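Local coordinates for peptidase M16 C-terminal domain-containing protein (Enterococcus faecalis, PDB 3D3Y) that is of unknown function but belongs to the M16 metallopeptidase family and is probably a non-catalytic relative of these zinc proteases, at residues S270-F282 with R394-A407. Sequence-based numbering, arbitrary orientation.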
loop_
_atom_site.group_PDB
_atom_site.type_symbol
_atom_site.label_atom_id
_atom_site.label_comp_id
_atom_site.label_asym_id
_atom_site.label_seq_id
_atom_site.Cartn_x
_atom_site.Cartn_y
_atom_site.Cartn_z
ATOM N N SER A 270 11.330 7.106 -17.279
ATOM C CA SER A 270 11.764 8.421 -17.727
ATOM C C SER A 270 10.917 9.606 -17.225
ATOM O O SER A 270 11.487 10.582 -16.723
ATOM C CB SER A 270 11.845 8.419 -19.251
ATOM O OG SER A 270 12.795 7.415 -19.659
ATOM N N TYR A 271 9.589 9.497 -17.346
ATOM C CA TYR A 271 8.655 10.537 -16.923
ATOM C C TYR A 271 8.119 10.417 -15.498
ATOM O O TYR A 271 7.169 11.132 -15.115
ATOM C CB TYR A 271 7.515 10.702 -17.944
ATOM C CG TYR A 271 8.021 11.391 -19.213
ATOM C CD1 TYR A 271 8.098 12.790 -19.287
ATOM C CD2 TYR A 271 8.477 10.645 -20.312
ATOM C CE1 TYR A 271 8.593 13.448 -20.438
ATOM C CE2 TYR A 271 8.975 11.292 -21.465
ATOM C CZ TYR A 271 9.027 12.696 -21.507
ATOM O OH TYR A 271 9.509 13.355 -22.627
ATOM N N TYR A 272 8.746 9.557 -14.699
ATOM C CA TYR A 272 8.337 9.402 -13.284
ATOM C C TYR A 272 8.304 10.739 -12.547
ATOM O O TYR A 272 7.308 11.071 -11.905
ATOM C CB TYR A 272 9.237 8.406 -12.556
ATOM C CG TYR A 272 8.876 8.252 -11.076
ATOM C CD1 TYR A 272 7.831 7.423 -10.671
ATOM C CD2 TYR A 272 9.570 8.968 -10.100
ATOM C CE1 TYR A 272 7.494 7.287 -9.281
ATOM C CE2 TYR A 272 9.254 8.857 -8.738
ATOM C CZ TYR A 272 8.206 8.027 -8.342
ATOM O OH TYR A 272 7.965 7.923 -6.999
ATOM N N PHE A 273 9.402 11.500 -12.579
ATOM C CA PHE A 273 9.442 12.771 -11.832
ATOM C C PHE A 273 8.507 13.840 -12.415
ATOM O O PHE A 273 7.795 14.540 -11.666
ATOM C CB PHE A 273 10.896 13.288 -11.691
ATOM C CG PHE A 273 11.691 12.471 -10.739
ATOM C CD1 PHE A 273 11.670 12.764 -9.370
ATOM C CD2 PHE A 273 12.408 11.352 -11.188
ATOM C CE1 PHE A 273 12.357 11.974 -8.464
ATOM C CE2 PHE A 273 13.099 10.546 -10.283
ATOM C CZ PHE A 273 13.080 10.862 -8.934
ATOM N N ALA A 274 8.497 13.943 -13.750
ATOM C CA ALA A 274 7.538 14.809 -14.465
ATOM C C ALA A 274 6.084 14.526 -14.033
ATOM O O ALA A 274 5.273 15.435 -13.909
ATOM C CB ALA A 274 7.693 14.604 -15.994
ATOM N N LEU A 275 5.776 13.256 -13.806
ATOM C CA LEU A 275 4.407 12.866 -13.387
ATOM C C LEU A 275 4.117 13.339 -11.959
ATOM O O LEU A 275 3.020 13.833 -11.658
ATOM C CB LEU A 275 4.213 11.354 -13.520
ATOM C CG LEU A 275 2.918 10.784 -12.914
ATOM C CD1 LEU A 275 1.741 11.250 -13.776
ATOM C CD2 LEU A 275 3.010 9.240 -12.902
ATOM N N GLN A 276 5.131 13.246 -11.095
ATOM C CA GLN A 276 5.009 13.743 -9.723
ATOM C C GLN A 276 4.560 15.223 -9.760
ATOM O O GLN A 276 3.633 15.626 -9.062
ATOM C CB GLN A 276 6.353 13.597 -8.995
ATOM C CG GLN A 276 6.829 12.151 -8.781
ATOM C CD GLN A 276 5.948 11.411 -7.783
ATOM O OE1 GLN A 276 5.309 12.030 -6.914
ATOM N NE2 GLN A 276 5.890 10.095 -7.905
ATOM N N VAL A 277 5.227 16.001 -10.601
ATOM C CA VAL A 277 4.970 17.422 -10.705
ATOM C C VAL A 277 3.648 17.656 -11.421
ATOM O O VAL A 277 2.842 18.470 -10.952
ATOM C CB VAL A 277 6.158 18.184 -11.375
ATOM C CG1 VAL A 277 5.837 19.699 -11.547
ATOM C CG2 VAL A 277 7.447 17.991 -10.550
ATOM N N PHE A 278 3.403 16.934 -12.522
ATOM C CA PHE A 278 2.122 17.089 -13.235
ATOM C C PHE A 278 0.954 16.893 -12.271
ATOM O O PHE A 278 0.000 17.688 -12.250
ATOM C CB PHE A 278 1.982 16.100 -14.393
ATOM C CG PHE A 278 0.557 15.961 -14.858
ATOM C CD1 PHE A 278 0.017 16.861 -15.799
ATOM C CD2 PHE A 278 -0.263 14.962 -14.332
ATOM C CE1 PHE A 278 -1.330 16.756 -16.211
ATOM C CE2 PHE A 278 -1.605 14.854 -14.730
ATOM C CZ PHE A 278 -2.135 15.745 -15.690
ATOM N N ASN A 279 1.049 15.841 -11.454
ATOM C CA ASN A 279 -0.021 15.504 -10.528
ATOM C C ASN A 279 -0.272 16.619 -9.546
ATOM O O ASN A 279 -1.439 16.964 -9.273
ATOM C CB ASN A 279 0.229 14.194 -9.767
ATOM C CG ASN A 279 -0.915 13.884 -8.808
ATOM O OD1 ASN A 279 -0.731 13.857 -7.569
ATOM N ND2 ASN A 279 -2.105 13.702 -9.369
ATOM N N GLY A 280 0.811 17.197 -9.020
ATOM C CA GLY A 280 0.697 18.316 -8.095
ATOM C C GLY A 280 0.009 19.521 -8.711
ATOM O O GLY A 280 -0.786 20.173 -8.040
ATOM N N ILE A 281 0.297 19.805 -9.990
ATOM C CA ILE A 281 -0.250 20.998 -10.656
ATOM C C ILE A 281 -1.712 20.775 -11.036
ATOM O O ILE A 281 -2.513 21.716 -11.053
ATOM C CB ILE A 281 0.581 21.319 -11.921
ATOM C CG1 ILE A 281 1.958 21.879 -11.540
ATOM C CG2 ILE A 281 -0.138 22.291 -12.862
ATOM C CD1 ILE A 281 2.986 21.752 -12.721
ATOM N N PHE A 282 -2.034 19.533 -11.393
ATOM C CA PHE A 282 -3.376 19.169 -11.893
ATOM C C PHE A 282 -4.403 19.161 -10.741
ATOM O O PHE A 282 -5.358 19.948 -10.744
ATOM C CB PHE A 282 -3.301 17.833 -12.673
ATOM C CG PHE A 282 -4.603 17.386 -13.306
ATOM C CD1 PHE A 282 -5.459 18.292 -13.969
ATOM C CD2 PHE A 282 -4.952 16.038 -13.288
ATOM C CE1 PHE A 282 -6.671 17.858 -14.579
ATOM C CE2 PHE A 282 -6.140 15.586 -13.872
ATOM C CZ PHE A 282 -7.001 16.490 -14.554
ATOM N N ARG A 394 16.242 15.722 -9.303
ATOM C CA ARG A 394 15.329 15.347 -10.373
ATOM C C ARG A 394 13.988 16.067 -10.249
ATOM O O ARG A 394 13.443 16.537 -11.270
ATOM C CB ARG A 394 15.192 13.829 -10.474
ATOM C CG ARG A 394 16.415 13.233 -11.185
ATOM C CD ARG A 394 16.286 11.750 -11.354
ATOM N NE ARG A 394 17.496 11.178 -11.939
ATOM C CZ ARG A 394 17.521 10.000 -12.570
ATOM N NH1 ARG A 394 16.399 9.289 -12.710
ATOM N NH2 ARG A 394 18.646 9.552 -13.081
ATOM N N ILE A 395 13.472 16.208 -9.022
ATOM C CA ILE A 395 12.293 17.082 -8.830
ATOM C C ILE A 395 12.536 18.521 -9.304
ATOM O O ILE A 395 11.733 19.107 -10.073
ATOM C CB ILE A 395 11.784 17.057 -7.354
ATOM C CG1 ILE A 395 11.165 15.683 -7.047
ATOM C CG2 ILE A 395 10.724 18.136 -7.123
ATOM C CD1 ILE A 395 9.818 15.384 -7.808
ATOM N N ASN A 396 13.649 19.095 -8.855
ATOM C CA ASN A 396 14.044 20.452 -9.276
ATOM C C ASN A 396 14.159 20.668 -10.791
ATOM O O ASN A 396 13.850 21.744 -11.279
ATOM C CB ASN A 396 15.343 20.874 -8.583
ATOM C CG ASN A 396 15.131 21.285 -7.144
ATOM O OD1 ASN A 396 14.088 21.856 -6.772
ATOM N ND2 ASN A 396 16.111 21.000 -6.322
ATOM N N ALA A 397 14.576 19.634 -11.526
ATOM C CA ALA A 397 14.871 19.762 -12.952
ATOM C C ALA A 397 13.669 19.594 -13.884
ATOM O O ALA A 397 13.805 19.798 -15.109
ATOM C CB ALA A 397 16.000 18.794 -13.367
ATOM N N VAL A 398 12.513 19.196 -13.335
ATOM C CA VAL A 398 11.323 19.026 -14.174
ATOM C C VAL A 398 10.983 20.325 -14.907
ATOM O O VAL A 398 10.926 21.384 -14.290
ATOM C CB VAL A 398 10.083 18.482 -13.394
ATOM C CG1 VAL A 398 8.852 18.396 -14.322
ATOM C CG2 VAL A 398 10.387 17.098 -12.766
ATOM N N THR A 399 10.754 20.215 -16.218
ATOM C CA THR A 399 10.428 21.367 -17.077
ATOM C C THR A 399 8.972 21.339 -17.535
ATOM O O THR A 399 8.298 20.316 -17.422
ATOM C CB THR A 399 11.339 21.422 -18.303
ATOM O OG1 THR A 399 11.028 20.322 -19.151
ATOM C CG2 THR A 399 12.819 21.333 -17.898
ATOM N N ILE A 400 8.477 22.472 -18.035
ATOM C CA ILE A 400 7.105 22.548 -18.528
ATOM C C ILE A 400 6.864 21.588 -19.691
ATOM O O ILE A 400 5.847 20.891 -19.678
ATOM C CB ILE A 400 6.683 23.997 -18.844
ATOM C CG1 ILE A 400 6.413 24.735 -17.523
ATOM C CG2 ILE A 400 5.423 24.055 -19.739
ATOM C CD1 ILE A 400 6.267 26.284 -17.701
ATOM N N PRO A 401 7.784 21.547 -20.691
ATOM C CA PRO A 401 7.626 20.586 -21.795
ATOM C C PRO A 401 7.482 19.132 -21.310
ATOM O O PRO A 401 6.677 18.376 -21.877
ATOM C CB PRO A 401 8.882 20.819 -22.663
ATOM C CG PRO A 401 9.207 22.294 -22.431
ATOM C CD PRO A 401 8.927 22.449 -20.925
ATOM N N GLU A 402 8.186 18.759 -20.241
ATOM C CA GLU A 402 8.013 17.411 -19.677
ATOM C C GLU A 402 6.637 17.197 -19.068
ATOM O O GLU A 402 6.043 16.100 -19.216
ATOM C CB GLU A 402 9.064 17.104 -18.623
ATOM C CG GLU A 402 10.498 16.904 -19.221
ATOM C CD GLU A 402 11.560 16.801 -18.124
ATOM O OE1 GLU A 402 11.303 17.315 -17.000
ATOM O OE2 GLU A 402 12.643 16.213 -18.367
ATOM N N ILE A 403 6.133 18.235 -18.398
ATOM C CA ILE A 403 4.788 18.203 -17.806
ATOM C C ILE A 403 3.712 18.096 -18.882
ATOM O O ILE A 403 2.714 17.337 -18.703
ATOM C CB ILE A 403 4.556 19.451 -16.901
ATOM C CG1 ILE A 403 5.591 19.502 -15.752
ATOM C CG2 ILE A 403 3.084 19.487 -16.381
ATOM C CD1 ILE A 403 5.788 20.850 -15.096
ATOM N N GLN A 404 3.891 18.850 -19.978
ATOM C CA GLN A 404 2.973 18.832 -21.118
ATOM C C GLN A 404 2.947 17.442 -21.746
ATOM O O GLN A 404 1.873 16.929 -22.125
ATOM C CB GLN A 404 3.401 19.831 -22.216
ATOM C CG GLN A 404 3.339 21.305 -21.866
ATOM C CD GLN A 404 3.830 22.175 -23.013
ATOM O OE1 GLN A 404 4.987 22.621 -23.013
ATOM N NE2 GLN A 404 2.970 22.415 -23.995
ATOM N N GLU A 405 4.131 16.837 -21.878
ATOM C CA GLU A 405 4.201 15.454 -22.398
ATOM C C GLU A 405 3.450 14.417 -21.501
ATOM O O GLU A 405 2.724 13.559 -22.017
ATOM C CB GLU A 405 5.664 15.042 -22.655
ATOM C CG GLU A 405 5.875 13.625 -23.171
ATOM C CD GLU A 405 5.178 13.366 -24.506
ATOM O OE1 GLU A 405 4.982 14.332 -25.296
ATOM O OE2 GLU A 405 4.832 12.180 -24.756
ATOM N N VAL A 406 3.629 14.487 -20.187
ATOM C CA VAL A 406 2.874 13.642 -19.250
ATOM C C VAL A 406 1.366 13.878 -19.495
ATOM O O VAL A 406 0.584 12.926 -19.623
ATOM C CB VAL A 406 3.263 13.956 -17.762
ATOM C CG1 VAL A 406 2.239 13.379 -16.757
ATOM C CG2 VAL A 406 4.676 13.417 -17.483
ATOM N N ALA A 407 0.976 15.145 -19.602
ATOM C CA ALA A 407 -0.454 15.488 -19.813
ATOM C C ALA A 407 -0.992 14.909 -21.131
ATOM O O ALA A 407 -2.145 14.431 -21.196
ATOM C CB ALA A 407 -0.637 16.994 -19.778
#
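Val406 lies amid the apolar contact between helix 272-282 and helix 400-407, its two methyls divided between different neighbours. CG1, anti to the backbone N (chi1 165°), presses on Phe278 CB at 3.6 Å and also meets Leu275 CD1, whereas CG2 reaches Ala274 CB at 3.6 Å and passes alongside the Tyr271 ring. Ala274 CB also packs on Glu402 CB. The helix axes approach to 8.7 Å and cross at -82°. Ile403 CD1 touches both Val277 CG1 (3.7 Å) and Ile281 CD1, and Phe278 CE1 rests on Ala407 CB. Val398, in the turn joining the two helical pieces of 394-407, packs its CG2 against Val277 CG2.

Aromatic contacts mark the N-terminal end of helix 272-282. Arg394 CB sits over the centre of the Phe273 ring in a CH-pi contact, 3.6 Å from the centroid and only 4° off the normal, while Ile395 CD1 touches the ring edge at CD1. The extended Arg394 chain carries its guanidinium past the ring to a salt bridge with Glu390. Tyr271 crosses Glu405 at about a right angle, its CZ 3.7 Å from Glu405 CG; the carboxylate turns to Arg409.

The two segments share no hydrogen bond; within 394-407, Thr399 and Glu402 form a capping box heading helix 400-407. Thr399 N donates to Glu402 OE1 from above the carboxylate plane, and Glu402 N bonds weakly back to Thr399 OG1. Helices 326-341 and 347-364 also pack on helix 272-282, whose Phe278 meets Met315 of the sheet, in the helical layer of an M16-type alpha/beta domain.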